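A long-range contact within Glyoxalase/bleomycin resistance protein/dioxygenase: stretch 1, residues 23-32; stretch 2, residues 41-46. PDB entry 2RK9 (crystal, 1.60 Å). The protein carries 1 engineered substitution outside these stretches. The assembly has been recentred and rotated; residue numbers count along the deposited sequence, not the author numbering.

Stretch 1 23-32: FVDVLGFEVK
Stretch 2 41-46: VYLTLD

Stretch 1 runs from the last part of a helix through a glycine turn into a short strand, and that strand (30-32) pairs antiparallel with strand 41-45; the two N-to-C directions differ by 129° and the axes approach to 4.5 Å. Glu30 faces Thr44 as a hydrogen-bonded pair (CA-CA 5.5 Å) and Val31 faces Leu43 as a non-hydrogen-bonded pair (CA-CA 4.5 Å). Together the stretches bury 579 Å².

Phe23 (phi/psi -63/-43, chi1 m) lies in the helix, where a wider pi-type turn spans 23-26; its CB touches Leu43 CD2 at 3.9 Å. Val24 (-74/-57, chi1 t) sets CG2 4.0 Å from the same Leu43 CD2, so this methyl serves both helical residues. Asp25 and Val26 stay out of reach. Leu27 (-96/-14, chi1 m, chi2 t) contributes its carbonyl, with O 3.5 Å from Leu45 CD1. Gly28 leaves helical geometry with positive phi (80/20), where a CB would jam against the carbonyl O of Leu27; its N makes a weak 3.0 Å hydrogen bond to Val24 O.

Phe29 (-71/163, chi1 -79°, chi2 58°) is tied back to the helix by its N, 2.9 Å from Phe23 O. Its ring takes Leu45 CB over one face in a CH-pi contact, 3.7 Å from the centroid and 7° off the normal, while Leu43 CB lies at the ring edge. Leu45 (chi1 t, chi2 77°) also brings CD1 to 3.7 Å from Phe29 CD1. Phe29 CA makes a CA-H...O contact of 3.5 Å with Thr44 O.

Glu30 (-120/136) exchanges two backbone hydrogen bonds with Thr44 (-152/151): Glu30 N to Thr44 O, 2.9 Å and 167°, and Thr44 N to Glu30 O, 3.0 Å and 146°. Glu30 O also receives a CA-H...O contact from Leu43 CA at 3.3 Å. The Glu30 side chain (m, t, chi3 -62°) shares a sheet face with Thr44 (chi1 t). A water donates to Glu30 OE1 (2.7 Å) and accepts from Asp46 N (2.8 Å), linking the carboxylate to the residue just beyond the partner strand.

Val31 (-78/123, chi1 t) occupies the other face with Leu43 (-118/168, chi1 m, chi2 88°). Val31 CG2 lies 4.3 Å from Leu43 CD2, and Val31 CG1 lies 3.8 Å from Val41 CG1 (Val41 chi1 t), extending the apolar surface.

Lys32 (-87/-43) adds a third interstrand bond, N to Tyr42 O, 2.8 Å and 161°. Its CB lies 4.0 Å from Tyr42 CD2, so aliphatic carbon meets the aromatic ring (Tyr42 chi1 t, chi2 99°).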

# COMPACT_ATOMS: atom_id res chain seq x y z
N PHE B 23 -9.33 -11.96 -5.46
CA PHE B 23 -9.76 -11.04 -4.42
C PHE B 23 -11.23 -11.23 -4.05
O PHE B 23 -11.57 -11.21 -2.87
CB PHE B 23 -9.52 -9.60 -4.86
CG PHE B 23 -8.13 -9.12 -4.61
CD1 PHE B 23 -7.07 -9.58 -5.40
CD2 PHE B 23 -7.85 -8.27 -3.55
CE1 PHE B 23 -5.77 -9.19 -5.13
CE2 PHE B 23 -6.55 -7.87 -3.28
CZ PHE B 23 -5.50 -8.33 -4.07
N VAL B 24 -12.08 -11.41 -5.05
CA VAL B 24 -13.51 -11.59 -4.78
C VAL B 24 -13.82 -12.98 -4.22
O VAL B 24 -14.37 -13.10 -3.13
CB VAL B 24 -14.37 -11.36 -6.06
CG1 VAL B 24 -15.82 -11.73 -5.79
CG2 VAL B 24 -14.28 -9.91 -6.50
N ASP B 25 -13.45 -14.02 -4.95
CA ASP B 25 -13.75 -15.38 -4.51
C ASP B 25 -12.98 -15.87 -3.28
O ASP B 25 -13.58 -16.33 -2.31
CB ASP B 25 -13.55 -16.37 -5.67
CG ASP B 25 -14.37 -16.01 -6.91
OD1 ASP B 25 -15.45 -15.40 -6.76
OD2 ASP B 25 -13.93 -16.36 -8.03
N VAL B 26 -11.66 -15.76 -3.32
CA VAL B 26 -10.83 -16.22 -2.21
C VAL B 26 -10.82 -15.30 -0.99
O VAL B 26 -10.94 -15.77 0.15
CB VAL B 26 -9.36 -16.43 -2.66
CG1 VAL B 26 -8.52 -16.92 -1.49
CG2 VAL B 26 -9.31 -17.45 -3.81
N LEU B 27 -10.69 -14.00 -1.21
CA LEU B 27 -10.62 -13.05 -0.10
C LEU B 27 -11.93 -12.38 0.30
O LEU B 27 -12.02 -11.77 1.37
CB LEU B 27 -9.56 -11.99 -0.40
CG LEU B 27 -8.14 -12.53 -0.65
CD1 LEU B 27 -7.18 -11.36 -0.88
CD2 LEU B 27 -7.68 -13.35 0.55
N GLY B 28 -12.94 -12.48 -0.55
CA GLY B 28 -14.23 -11.89 -0.22
C GLY B 28 -14.36 -10.40 -0.46
O GLY B 28 -15.24 -9.77 0.12
N PHE B 29 -13.50 -9.82 -1.29
CA PHE B 29 -13.61 -8.40 -1.58
C PHE B 29 -14.84 -8.17 -2.44
O PHE B 29 -15.38 -9.11 -3.02
CB PHE B 29 -12.38 -7.90 -2.34
CG PHE B 29 -11.17 -7.65 -1.49
CD1 PHE B 29 -10.63 -8.68 -0.72
CD2 PHE B 29 -10.57 -6.40 -1.46
CE1 PHE B 29 -9.50 -8.46 0.06
CE2 PHE B 29 -9.44 -6.17 -0.68
CZ PHE B 29 -8.90 -7.20 0.08
N GLU B 30 -15.28 -6.92 -2.50
CA GLU B 30 -16.44 -6.54 -3.31
C GLU B 30 -15.97 -5.52 -4.34
O GLU B 30 -15.21 -4.61 -4.02
CB GLU B 30 -17.51 -5.89 -2.43
CG GLU B 30 -17.83 -6.64 -1.16
CD GLU B 30 -18.96 -6.01 -0.36
OE1 GLU B 30 -18.82 -4.84 0.09
OE2 GLU B 30 -20.00 -6.68 -0.19
N VAL B 31 -16.42 -5.68 -5.58
CA VAL B 31 -16.07 -4.73 -6.63
C VAL B 31 -16.97 -3.52 -6.38
O VAL B 31 -18.19 -3.67 -6.33
CB VAL B 31 -16.37 -5.29 -8.04
CG1 VAL B 31 -15.93 -4.29 -9.10
CG2 VAL B 31 -15.67 -6.60 -8.25
N LYS B 32 -16.38 -2.35 -6.20
CA LYS B 32 -17.17 -1.14 -5.99
C LYS B 32 -17.50 -0.57 -7.37
O LYS B 32 -18.63 -0.15 -7.62
CB LYS B 32 -16.39 -0.12 -5.16
CG LYS B 32 -17.12 1.20 -5.05
CD LYS B 32 -16.46 2.14 -4.06
CE LYS B 32 -17.14 2.08 -2.70
NZ LYS B 32 -16.43 2.95 -1.72
N VAL B 41 -10.13 -2.10 -11.91
CA VAL B 41 -11.13 -2.56 -10.96
C VAL B 41 -10.87 -1.92 -9.60
O VAL B 41 -9.73 -1.86 -9.14
CB VAL B 41 -11.09 -4.09 -10.80
CG1 VAL B 41 -12.30 -4.57 -10.01
CG2 VAL B 41 -11.03 -4.76 -12.17
N TYR B 42 -11.92 -1.42 -8.96
CA TYR B 42 -11.79 -0.80 -7.65
C TYR B 42 -12.50 -1.70 -6.65
O TYR B 42 -13.72 -1.89 -6.74
CB TYR B 42 -12.42 0.59 -7.64
CG TYR B 42 -12.03 1.41 -6.44
CD1 TYR B 42 -11.01 2.35 -6.52
CD2 TYR B 42 -12.65 1.22 -5.21
CE1 TYR B 42 -10.63 3.10 -5.41
CE2 TYR B 42 -12.27 1.96 -4.09
CZ TYR B 42 -11.26 2.90 -4.20
OH TYR B 42 -10.87 3.63 -3.11
N LEU B 43 -11.76 -2.27 -5.71
CA LEU B 43 -12.37 -3.16 -4.72
C LEU B 43 -12.26 -2.66 -3.29
O LEU B 43 -11.52 -1.72 -2.98
CB LEU B 43 -11.78 -4.56 -4.82
CG LEU B 43 -11.82 -5.20 -6.21
CD1 LEU B 43 -10.58 -4.80 -6.98
CD2 LEU B 43 -11.91 -6.71 -6.10
N THR B 44 -13.02 -3.30 -2.40
CA THR B 44 -13.01 -2.94 -1.00
C THR B 44 -13.36 -4.17 -0.17
O THR B 44 -14.06 -5.07 -0.63
CB THR B 44 -14.04 -1.82 -0.69
OG1 THR B 44 -13.90 -1.39 0.67
CG2 THR B 44 -15.44 -2.33 -0.91
N LEU B 45 -12.83 -4.19 1.05
CA LEU B 45 -13.09 -5.26 1.99
C LEU B 45 -13.45 -4.51 3.26
O LEU B 45 -12.58 -4.04 3.98
CB LEU B 45 -11.86 -6.13 2.23
CG LEU B 45 -12.10 -7.37 3.11
CD1 LEU B 45 -12.80 -8.44 2.29
CD2 LEU B 45 -10.79 -7.95 3.61
N ASP B 46 -14.75 -4.37 3.51
CA ASP B 46 -15.25 -3.67 4.68
C ASP B 46 -14.70 -2.25 4.85
O ASP B 46 -14.38 -1.82 5.96
CB ASP B 46 -14.98 -4.49 5.94
CG ASP B 46 -15.69 -5.82 5.92
OD1 ASP B 46 -16.89 -5.84 5.58
OD2 ASP B 46 -15.06 -6.85 6.23
O HOH W 1 -16.68 -5.35 1.68